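Local structure of amorpha-4,11-diene synthase (Artemisia annua, 4GAX) at residues E86-G91 against E222-I227; L59-V63 against T239-L243; A334-I340 against Y354-M358. The protein is a sesquiterpene synthase, a lyase that probably ionises and cyclises farnesyl diphosphate, here in an alpha-bisabolol synthase mutant form. All blocks are in the same frame, centred on the assembly; numbering follows the deposited sequence.

Contact 1: residues E86-G91 against E222-I227; sequences EIQRLG and EAVQYI
R89 lays its guanidinium flat on the ring of Y226, the two centres 4.4 Å apart and the planes 18° from parallel, and turns two N-H groups side-on to E222. Both bonds end on one oxygen: E222 OE2 is 2.9 Å from R89 NE and 2.8 Å from R89 NH2, in the guanidinium plane yet reached from one face of the carboxylate. A bend at chi3 (70°) carries the guanidinium back over the ring, on the same face that R89 CB touches at 3.4 Å from Y226 CD2. L90 comes to Y226 obliquely, its CD2 lying 3.7 Å from Y226 CD2 and going on to I227 CG1. Helix 77-89, in the N-terminal domain of the terpene synthase family, closes in a Schellman motif at G91, whose CA is 3.7 Å from A223 CB of helix 219-232. With an alanine at R89, both N-H donors and the flat group over Y226 go, and E222 OE2 is likely to be left without its mate in the buried interface. The other oxygen, E222 OE1, pairs with R208 and R217, so arginines hold both oxygens of this buried carboxylate, which implies that it probably stays ionised.

Contact 2: residues L59-V63 against T239-L243; sequences LKKEV and TLIKL
L59 and L243 make the middle of the apolar packing here, with L59 CD1 at 3.9 Å from L243 CB and close to the L243 backbone as well. The other branch, L59 CD2, slides alongside T239 and meets T239 CG2 at 3.7 Å. On the other helix K242 contributes carbon rather than charge: its extended chain passes the leucine, with K242 CD 3.9 Å from L59 CD1. One turn on from L59, V63 works mainly through a single methyl. V63 CG2 is 3.7 Å from L240 CD2, and it also reaches T239 CG2 and L243 CD2.

The polar part is one hydrogen bond at the exposed margin, in which T239 OG1 donates to E62 OE1 over 2.9 Å. The hydroxyl comes from above the carboxylate, 43° out of its plane. T239 divides its two branches between both kinds of contact: CG2, anti to the backbone N, faces L59 and V63, while OG1, beside that N (chi1 -75°), turns to the glutamate.

The two helical segments run roughly antiparallel, their axes 140° apart in direction and 9.7 Å apart at closest approach. Helix 52-71, in the all-helical N-terminal domain of the terpene synthase family, thus packs against helix 238-269. Helix 77-89 covers the apolar side through I87, which touches both V63 and L240, while F96 from a loop packs on K60, V63 and L243. I241 turns instead to I227 and Y230 of helix 219-232.

Contact 3: residues A334-I340 against Y354-M358; sequences AIERWSI and YKLFM
Y354 OH meets A334 O and S339 N at the end of the preceding helix, joining helix 325-337 to helix 351-370 in the metal-binding domain of the all-helical terpene synthase fold. The hydroxyl both gives and receives. Y354 OH donates to A334 O at 2.6 Å, and accepts from S339 N at 3.2 Å along a fairly straight N-H (161°). A334 O is thereby gripped twice, since W338 N bonds to it within its own segment; the two donors come from opposite faces of the carbonyl plane, with Y354 OH lying 46° out of it. W338 leaves the helical path with positive phi, and the turn brings the next amide, S339 N, round to the tyrosine. Other polar ends are served by close neighbours: S339 OG bonds T341 OG1, and K355 NZ pairs with D359, while the lysine meets this contact through CD, against I340 CD1.

Around these bonds the packing is apolar and aromatic. F357 points its edge at the face of W338 in a T-shaped pair, with planes at 70° and W338 CH2 3.6 Å from F357 CZ. One face of F357 is covered by I335, its CD1 3.9 Å from the ring centroid. K381 adds a cation-pi contact to W338, and V384 of helix 374-399 packs on both aromatic side chains. M358, bent at chi2 and chi3, lies over the same indole face that F357 meets. Its SD makes a Met-aromatic contact, 4.3 Å from the centroid of the five-membered ring of W338, and its CE methyl a CH-pi contact at 3.8 Å from that centroid.

In the fold
Contacts 1 and 2 belong to one helical bundle: helix 77-89 follows helix 52-71 in the chain, helix 238-269 follows helix 219-232, and contact 1 is nested inside the loop that contact 2 closes. They touch directly, I87 CD1 lying 3.9 Å from V63 CG1. Contact 1 is the buried one, and there a salt bridge and a stacked guanidinium carry the contact; contact 2 is partly buried, with aliphatic packing inside and its polar bond at the margin. Contact 3, also partly buried, joins consecutive helices far off, its centre about 42 Å from that of contact 1 and about 49 Å from that of contact 2. It depends on backbone-to-hydroxyl bonding and aromatic packing instead of a salt bridge.

Contact 1: residues E86-G91 against E222-I227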
loop_
_atom_site.group_PDB
_atom_site.type_symbol
_atom_site.label_atom_id
_atom_site.label_comp_id
_atom_site.label_asym_id
_atom_site.label_seq_id
_atom_site.Cartn_x
_atom_site.Cartn_y
_atom_site.Cartn_z
ATOM N N GLU A 86 -6.816 -11.604 -14.550
ATOM C CA GLU A 86 -5.731 -11.227 -15.449
ATOM C C GLU A 86 -5.722 -9.710 -15.649
ATOM O O GLU A 86 -4.662 -9.065 -15.635
ATOM C CB GLU A 86 -5.885 -11.959 -16.773
ATOM C CG GLU A 86 -5.653 -13.441 -16.639
ATOM C CD GLU A 86 -6.055 -14.192 -17.891
ATOM O OE1 GLU A 86 -6.507 -13.523 -18.851
ATOM O OE2 GLU A 86 -5.924 -15.440 -17.912
ATOM N N ILE A 87 -6.908 -9.133 -15.807
ATOM C CA ILE A 87 -7.000 -7.680 -15.944
ATOM C C ILE A 87 -6.422 -6.990 -14.696
ATOM O O ILE A 87 -5.689 -6.007 -14.806
ATOM C CB ILE A 87 -8.457 -7.242 -16.186
ATOM C CG1 ILE A 87 -8.930 -7.778 -17.538
ATOM C CG2 ILE A 87 -8.582 -5.714 -16.130
ATOM C CD1 ILE A 87 -10.469 -7.650 -17.760
ATOM N N GLN A 88 -6.726 -7.524 -13.515
ATOM C CA GLN A 88 -6.274 -6.910 -12.269
ATOM C C GLN A 88 -4.761 -7.030 -12.117
ATOM O O GLN A 88 -4.070 -6.064 -11.777
ATOM C CB GLN A 88 -6.978 -7.553 -11.058
ATOM C CG GLN A 88 -8.453 -7.174 -10.913
ATOM C CD GLN A 88 -9.140 -7.934 -9.771
ATOM O OE1 GLN A 88 -8.665 -8.982 -9.331
ATOM N NE2 GLN A 88 -10.256 -7.401 -9.290
ATOM N N ARG A 89 -4.245 -8.228 -12.351
ATOM C CA ARG A 89 -2.813 -8.455 -12.218
ATOM C C ARG A 89 -2.004 -7.776 -13.309
ATOM O O ARG A 89 -0.832 -7.431 -13.097
ATOM C CB ARG A 89 -2.526 -9.959 -12.172
ATOM C CG ARG A 89 -3.284 -10.658 -11.022
ATOM C CD ARG A 89 -2.908 -12.111 -10.955
ATOM N NE ARG A 89 -1.535 -12.261 -10.499
ATOM C CZ ARG A 89 -1.012 -13.406 -10.071
ATOM N NH1 ARG A 89 -1.744 -14.515 -10.067
ATOM N NH2 ARG A 89 0.246 -13.441 -9.646
ATOM N N LEU A 90 -2.608 -7.603 -14.487
ATOM C CA LEU A 90 -1.924 -6.866 -15.562
ATOM C C LEU A 90 -1.907 -5.344 -15.314
ATOM O O LEU A 90 -1.242 -4.578 -16.041
ATOM C CB LEU A 90 -2.544 -7.166 -16.928
ATOM C CG LEU A 90 -2.266 -8.581 -17.451
ATOM C CD1 LEU A 90 -3.127 -8.863 -18.702
ATOM C CD2 LEU A 90 -0.784 -8.731 -17.768
ATOM N N GLY A 91 -2.663 -4.921 -14.307
ATOM C CA GLY A 91 -2.600 -3.557 -13.815
ATOM C C GLY A 91 -3.496 -2.594 -14.565
ATOM O O GLY A 91 -3.267 -1.383 -14.516
ATOM N N GLU A 222 2.902 -5.571 -8.715
ATOM C CA GLU A 222 2.481 -6.847 -9.332
ATOM C C GLU A 222 2.424 -6.735 -10.855
ATOM O O GLU A 222 2.899 -7.617 -11.568
ATOM C CB GLU A 222 1.140 -7.329 -8.781
ATOM C CG GLU A 222 0.485 -8.484 -9.571
ATOM C CD GLU A 222 1.237 -9.810 -9.445
ATOM O OE1 GLU A 222 2.172 -9.909 -8.605
ATOM O OE2 GLU A 222 0.881 -10.769 -10.184
ATOM N N ALA A 223 1.882 -5.631 -11.349
ATOM C CA ALA A 223 1.745 -5.443 -12.788
ATOM C C ALA A 223 3.092 -5.506 -13.494
ATOM O O ALA A 223 3.234 -6.208 -14.501
ATOM C CB ALA A 223 1.027 -4.114 -13.104
ATOM N N VAL A 224 4.089 -4.804 -12.964
ATOM C CA VAL A 224 5.412 -4.824 -13.597
ATOM C C VAL A 224 5.978 -6.234 -13.658
ATOM O O VAL A 224 6.701 -6.568 -14.599
ATOM C CB VAL A 224 6.450 -3.865 -12.919
ATOM C CG1 VAL A 224 5.828 -2.537 -12.591
ATOM C CG2 VAL A 224 7.023 -4.479 -11.674
ATOM N N GLN A 225 5.654 -7.071 -12.673
ATOM C CA GLN A 225 6.181 -8.438 -12.663
ATOM C C GLN A 225 5.265 -9.399 -13.427
ATOM O O GLN A 225 5.737 -10.356 -14.044
ATOM C CB GLN A 225 6.384 -8.940 -11.221
ATOM C CG GLN A 225 7.320 -8.075 -10.380
ATOM C CD GLN A 225 7.320 -8.466 -8.901
ATOM O OE1 GLN A 225 6.784 -9.511 -8.517
ATOM N NE2 GLN A 225 7.926 -7.620 -8.066
ATOM N N TYR A 226 3.958 -9.158 -13.387
ATOM C CA TYR A 226 3.025 -10.102 -14.013
ATOM C C TYR A 226 2.988 -9.962 -15.535
ATOM O O TYR A 226 2.806 -10.936 -16.264
ATOM C CB TYR A 226 1.623 -9.940 -13.440
ATOM C CG TYR A 226 0.671 -11.053 -13.852
ATOM C CD1 TYR A 226 0.836 -12.350 -13.364
ATOM C CD2 TYR A 226 -0.398 -10.808 -14.711
ATOM C CE1 TYR A 226 -0.034 -13.377 -13.725
ATOM C CE2 TYR A 226 -1.280 -11.839 -15.085
ATOM C CZ TYR A 226 -1.092 -13.114 -14.585
ATOM O OH TYR A 226 -1.954 -14.131 -14.949
ATOM N N ILE A 227 3.157 -8.741 -16.013
ATOM C CA ILE A 227 3.086 -8.480 -17.436
ATOM C C ILE A 227 4.017 -9.401 -18.255
ATOM O O ILE A 227 3.539 -10.110 -19.147
ATOM C CB ILE A 227 3.280 -6.973 -17.746
ATOM C CG1 ILE A 227 2.016 -6.193 -17.360
ATOM C CG2 ILE A 227 3.569 -6.777 -19.228
ATOM C CD1 ILE A 227 2.169 -4.665 -17.470
#

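Contact 2: residues L59-V63 against T239-L243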
loop_
_atom_site.group_PDB
_atom_site.type_symbol
_atom_site.label_atom_id
_atom_site.label_comp_id
_atom_site.label_asym_id
_atom_site.label_seq_id
_atom_site.Cartn_x
_atom_site.Cartn_y
_atom_site.Cartn_z
ATOM N N LEU A 59 -8.788 -1.522 -28.383
ATOM C CA LEU A 59 -8.435 -2.631 -27.502
ATOM C C LEU A 59 -9.403 -2.700 -26.328
ATOM O O LEU A 59 -9.861 -3.781 -25.955
ATOM C CB LEU A 59 -7.008 -2.484 -26.981
ATOM C CG LEU A 59 -5.898 -2.770 -27.997
ATOM C CD1 LEU A 59 -4.541 -2.414 -27.397
ATOM C CD2 LEU A 59 -5.924 -4.235 -28.432
ATOM N N LYS A 60 -9.703 -1.538 -25.751
ATOM C CA LYS A 60 -10.653 -1.422 -24.644
ATOM C C LYS A 60 -12.012 -2.037 -24.959
ATOM O O LYS A 60 -12.590 -2.742 -24.126
ATOM C CB LYS A 60 -10.850 0.049 -24.261
ATOM C CG LYS A 60 -10.188 0.431 -22.956
ATOM C CD LYS A 60 -9.047 1.414 -23.157
ATOM C CE LYS A 60 -9.504 2.842 -22.915
ATOM N NZ LYS A 60 -10.788 2.877 -22.159
ATOM N N LYS A 61 -12.516 -1.768 -26.159
ATOM C CA LYS A 61 -13.815 -2.290 -26.574
ATOM C C LYS A 61 -13.797 -3.808 -26.738
ATOM O O LYS A 61 -14.800 -4.482 -26.480
ATOM C CB LYS A 61 -14.253 -1.651 -27.891
ATOM C CG LYS A 61 -14.212 -0.133 -27.902
ATOM C CD LYS A 61 -14.843 0.402 -29.183
ATOM C CE LYS A 61 -14.525 1.874 -29.394
ATOM N NZ LYS A 61 -13.653 2.072 -30.590
ATOM N N GLU A 62 -12.683 -4.352 -27.212
ATOM C CA GLU A 62 -12.570 -5.800 -27.343
ATOM C C GLU A 62 -12.628 -6.434 -25.954
ATOM O O GLU A 62 -13.264 -7.469 -25.758
ATOM C CB GLU A 62 -11.252 -6.191 -28.014
ATOM C CG GLU A 62 -11.044 -5.631 -29.405
ATOM C CD GLU A 62 -9.751 -6.132 -30.034
ATOM O OE1 GLU A 62 -9.415 -7.326 -29.833
ATOM O OE2 GLU A 62 -9.065 -5.334 -30.715
ATOM N N VAL A 63 -11.948 -5.816 -24.991
ATOM C CA VAL A 63 -11.951 -6.326 -23.620
ATOM C C VAL A 63 -13.324 -6.195 -22.951
ATOM O O VAL A 63 -13.748 -7.090 -22.209
ATOM C CB VAL A 63 -10.867 -5.640 -22.756
ATOM C CG1 VAL A 63 -10.919 -6.141 -21.303
ATOM C CG2 VAL A 63 -9.479 -5.900 -23.357
ATOM N N THR A 239 -4.778 -9.608 -26.995
ATOM C CA THR A 239 -5.368 -8.281 -26.840
ATOM C C THR A 239 -5.083 -7.700 -25.466
ATOM O O THR A 239 -4.711 -6.535 -25.356
ATOM C CB THR A 239 -6.877 -8.299 -27.078
ATOM O OG1 THR A 239 -7.116 -8.413 -28.483
ATOM C CG2 THR A 239 -7.524 -7.016 -26.560
ATOM N N LEU A 240 -5.266 -8.496 -24.415
ATOM C CA LEU A 240 -5.018 -8.000 -23.063
ATOM C C LEU A 240 -3.569 -7.569 -22.868
ATOM O O LEU A 240 -3.299 -6.530 -22.259
ATOM C CB LEU A 240 -5.342 -9.058 -22.003
ATOM C CG LEU A 240 -6.773 -9.349 -21.568
ATOM C CD1 LEU A 240 -6.727 -10.401 -20.453
ATOM C CD2 LEU A 240 -7.467 -8.080 -21.081
ATOM N N ILE A 241 -2.630 -8.377 -23.350
ATOM C CA ILE A 241 -1.224 -8.054 -23.119
ATOM C C ILE A 241 -0.821 -6.811 -23.901
ATOM O O ILE A 241 -0.046 -5.983 -23.400
ATOM C CB ILE A 241 -0.256 -9.242 -23.408
ATOM C CG1 ILE A 241 1.143 -8.921 -22.856
ATOM C CG2 ILE A 241 -0.172 -9.547 -24.898
ATOM C CD1 ILE A 241 1.151 -8.622 -21.361
ATOM N N LYS A 242 -1.361 -6.655 -25.109
ATOM C CA LYS A 242 -1.042 -5.463 -25.896
ATOM C C LYS A 242 -1.519 -4.205 -25.177
ATOM O O LYS A 242 -0.785 -3.213 -25.048
ATOM C CB LYS A 242 -1.678 -5.548 -27.279
ATOM C CG LYS A 242 -1.234 -4.435 -28.210
ATOM C CD LYS A 242 -1.997 -4.475 -29.524
ATOM C CE LYS A 242 -1.320 -3.606 -30.572
ATOM N NZ LYS A 242 -2.188 -3.434 -31.768
ATOM N N LEU A 243 -2.754 -4.262 -24.692
ATOM C CA LEU A 243 -3.338 -3.159 -23.950
ATOM C C LEU A 243 -2.597 -2.887 -22.644
ATOM O O LEU A 243 -2.341 -1.726 -22.289
ATOM C CB LEU A 243 -4.802 -3.482 -23.632
ATOM C CG LEU A 243 -5.557 -2.462 -22.781
ATOM C CD1 LEU A 243 -5.535 -1.087 -23.434
ATOM C CD2 LEU A 243 -6.976 -2.927 -22.571
#

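Contact 3: residues A334-I340 against Y354-M358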
loop_
_atom_site.group_PDB
_atom_site.type_symbol
_atom_site.label_atom_id
_atom_site.label_comp_id
_atom_site.label_asym_id
_atom_site.label_seq_id
_atom_site.Cartn_x
_atom_site.Cartn_y
_atom_site.Cartn_z
ATOM N N ALA A 334 2.355 26.941 17.648
ATOM C CA ALA A 334 2.255 27.525 16.316
ATOM C C ALA A 334 1.429 26.626 15.386
ATOM O O ALA A 334 0.664 27.113 14.545
ATOM C CB ALA A 334 3.632 27.759 15.740
ATOM N N ILE A 335 1.581 25.313 15.529
ATOM C CA ILE A 335 0.791 24.397 14.709
ATOM C C ILE A 335 -0.676 24.453 15.145
ATOM O O ILE A 335 -1.573 24.474 14.300
ATOM C CB ILE A 335 1.352 22.958 14.732
ATOM C CG1 ILE A 335 2.685 22.909 13.985
ATOM C CG2 ILE A 335 0.375 21.969 14.065
ATOM C CD1 ILE A 335 2.552 23.055 12.457
ATOM N N GLU A 336 -0.911 24.514 16.459
ATOM C CA GLU A 336 -2.265 24.680 16.996
ATOM C C GLU A 336 -2.900 25.964 16.480
ATOM O O GLU A 336 -4.096 25.998 16.178
ATOM C CB GLU A 336 -2.262 24.704 18.532
ATOM C CG GLU A 336 -1.867 23.399 19.207
ATOM C CD GLU A 336 -2.891 22.282 19.038
ATOM O OE1 GLU A 336 -3.958 22.505 18.423
ATOM O OE2 GLU A 336 -2.623 21.162 19.535
ATOM N N ARG A 337 -2.090 27.017 16.383
ATOM C CA ARG A 337 -2.562 28.319 15.923
ATOM C C ARG A 337 -2.906 28.298 14.436
ATOM O O ARG A 337 -3.877 28.922 14.015
ATOM C CB ARG A 337 -1.520 29.400 16.223
ATOM C CG ARG A 337 -2.105 30.699 16.745
ATOM C CD ARG A 337 -1.045 31.536 17.447
ATOM N NE ARG A 337 -1.052 31.339 18.895
ATOM C CZ ARG A 337 -1.693 32.134 19.747
ATOM N NH1 ARG A 337 -2.376 33.177 19.293
ATOM N NH2 ARG A 337 -1.651 31.887 21.051
ATOM N N TRP A 338 -2.105 27.573 13.652
ATOM C CA TRP A 338 -2.379 27.358 12.231
ATOM C C TRP A 338 -2.639 28.685 11.528
ATOM O O TRP A 338 -3.741 28.927 11.022
ATOM C CB TRP A 338 -3.585 26.434 12.055
ATOM C CG TRP A 338 -3.649 25.721 10.730
ATOM C CD1 TRP A 338 -4.056 26.244 9.536
ATOM C CD2 TRP A 338 -3.317 24.344 10.475
ATOM N NE1 TRP A 338 -3.995 25.281 8.549
ATOM C CE2 TRP A 338 -3.542 24.107 9.100
ATOM C CE3 TRP A 338 -2.848 23.295 11.274
ATOM C CZ2 TRP A 338 -3.317 22.856 8.505
ATOM C CZ3 TRP A 338 -2.630 22.045 10.681
ATOM C CH2 TRP A 338 -2.864 21.839 9.311
ATOM N N SER A 339 -1.625 29.545 11.506
ATOM C CA SER A 339 -1.725 30.830 10.821
ATOM C C SER A 339 -0.346 31.409 10.590
ATOM O O SER A 339 0.513 31.370 11.481
ATOM C CB SER A 339 -2.553 31.831 11.630
ATOM O OG SER A 339 -2.440 33.125 11.060
ATOM N N ILE A 340 -0.144 31.966 9.404
ATOM C CA ILE A 340 1.145 32.544 9.054
ATOM C C ILE A 340 1.481 33.754 9.925
ATOM O O ILE A 340 2.651 34.131 10.058
ATOM C CB ILE A 340 1.202 32.912 7.554
ATOM C CG1 ILE A 340 2.654 32.957 7.083
ATOM C CG2 ILE A 340 0.462 34.220 7.270
ATOM C CD1 ILE A 340 3.398 31.651 7.334
ATOM N N TYR A 354 7.697 26.090 8.686
ATOM C CA TYR A 354 6.356 26.545 9.018
ATOM C C TYR A 354 5.727 27.166 7.783
ATOM O O TYR A 354 4.554 26.937 7.498
ATOM C CB TYR A 354 6.363 27.545 10.179
ATOM C CG TYR A 354 4.982 27.773 10.767
ATOM C CD1 TYR A 354 4.400 26.830 11.611
ATOM C CD2 TYR A 354 4.256 28.924 10.472
ATOM C CE1 TYR A 354 3.138 27.029 12.150
ATOM C CE2 TYR A 354 2.992 29.136 11.010
ATOM C CZ TYR A 354 2.438 28.187 11.846
ATOM O OH TYR A 354 1.182 28.389 12.371
ATOM N N LYS A 355 6.523 27.940 7.054
ATOM C CA LYS A 355 6.084 28.565 5.801
ATOM C C LYS A 355 5.704 27.550 4.726
ATOM O O LYS A 355 4.648 27.674 4.086
ATOM C CB LYS A 355 7.193 29.477 5.270
ATOM C CG LYS A 355 6.887 30.137 3.926
ATOM C CD LYS A 355 5.700 31.096 4.011
ATOM C CE LYS A 355 5.509 31.852 2.683
ATOM N NZ LYS A 355 4.081 32.216 2.450
ATOM N N LEU A 356 6.560 26.555 4.505
ATOM C CA LEU A 356 6.250 25.506 3.526
ATOM C C LEU A 356 4.978 24.778 3.919
ATOM O O LEU A 356 4.118 24.502 3.072
ATOM C CB LEU A 356 7.399 24.494 3.421
ATOM C CG LEU A 356 7.252 23.450 2.304
ATOM C CD1 LEU A 356 7.513 24.092 0.943
ATOM C CD2 LEU A 356 8.203 22.273 2.535
ATOM N N PHE A 357 4.873 24.455 5.204
ATOM C CA PHE A 357 3.699 23.768 5.749
ATOM C C PHE A 357 2.427 24.605 5.545
ATOM O O PHE A 357 1.427 24.109 5.036
ATOM C CB PHE A 357 3.944 23.510 7.238
ATOM C CG PHE A 357 2.791 22.873 7.963
ATOM C CD1 PHE A 357 2.750 21.504 8.165
ATOM C CD2 PHE A 357 1.776 23.649 8.504
ATOM C CE1 PHE A 357 1.704 20.923 8.866
ATOM C CE2 PHE A 357 0.727 23.061 9.195
ATOM C CZ PHE A 357 0.689 21.703 9.370
ATOM N N MET A 358 2.465 25.873 5.949
ATOM C CA MET A 358 1.282 26.717 5.870
ATOM C C MET A 358 0.859 26.951 4.419
ATOM O O MET A 358 -0.331 26.906 4.118
ATOM C CB MET A 358 1.501 28.052 6.601
ATOM C CG MET A 358 1.359 27.944 8.116
ATOM S SD MET A 358 -0.325 27.525 8.617
ATOM C CE MET A 358 -0.038 26.186 9.732
#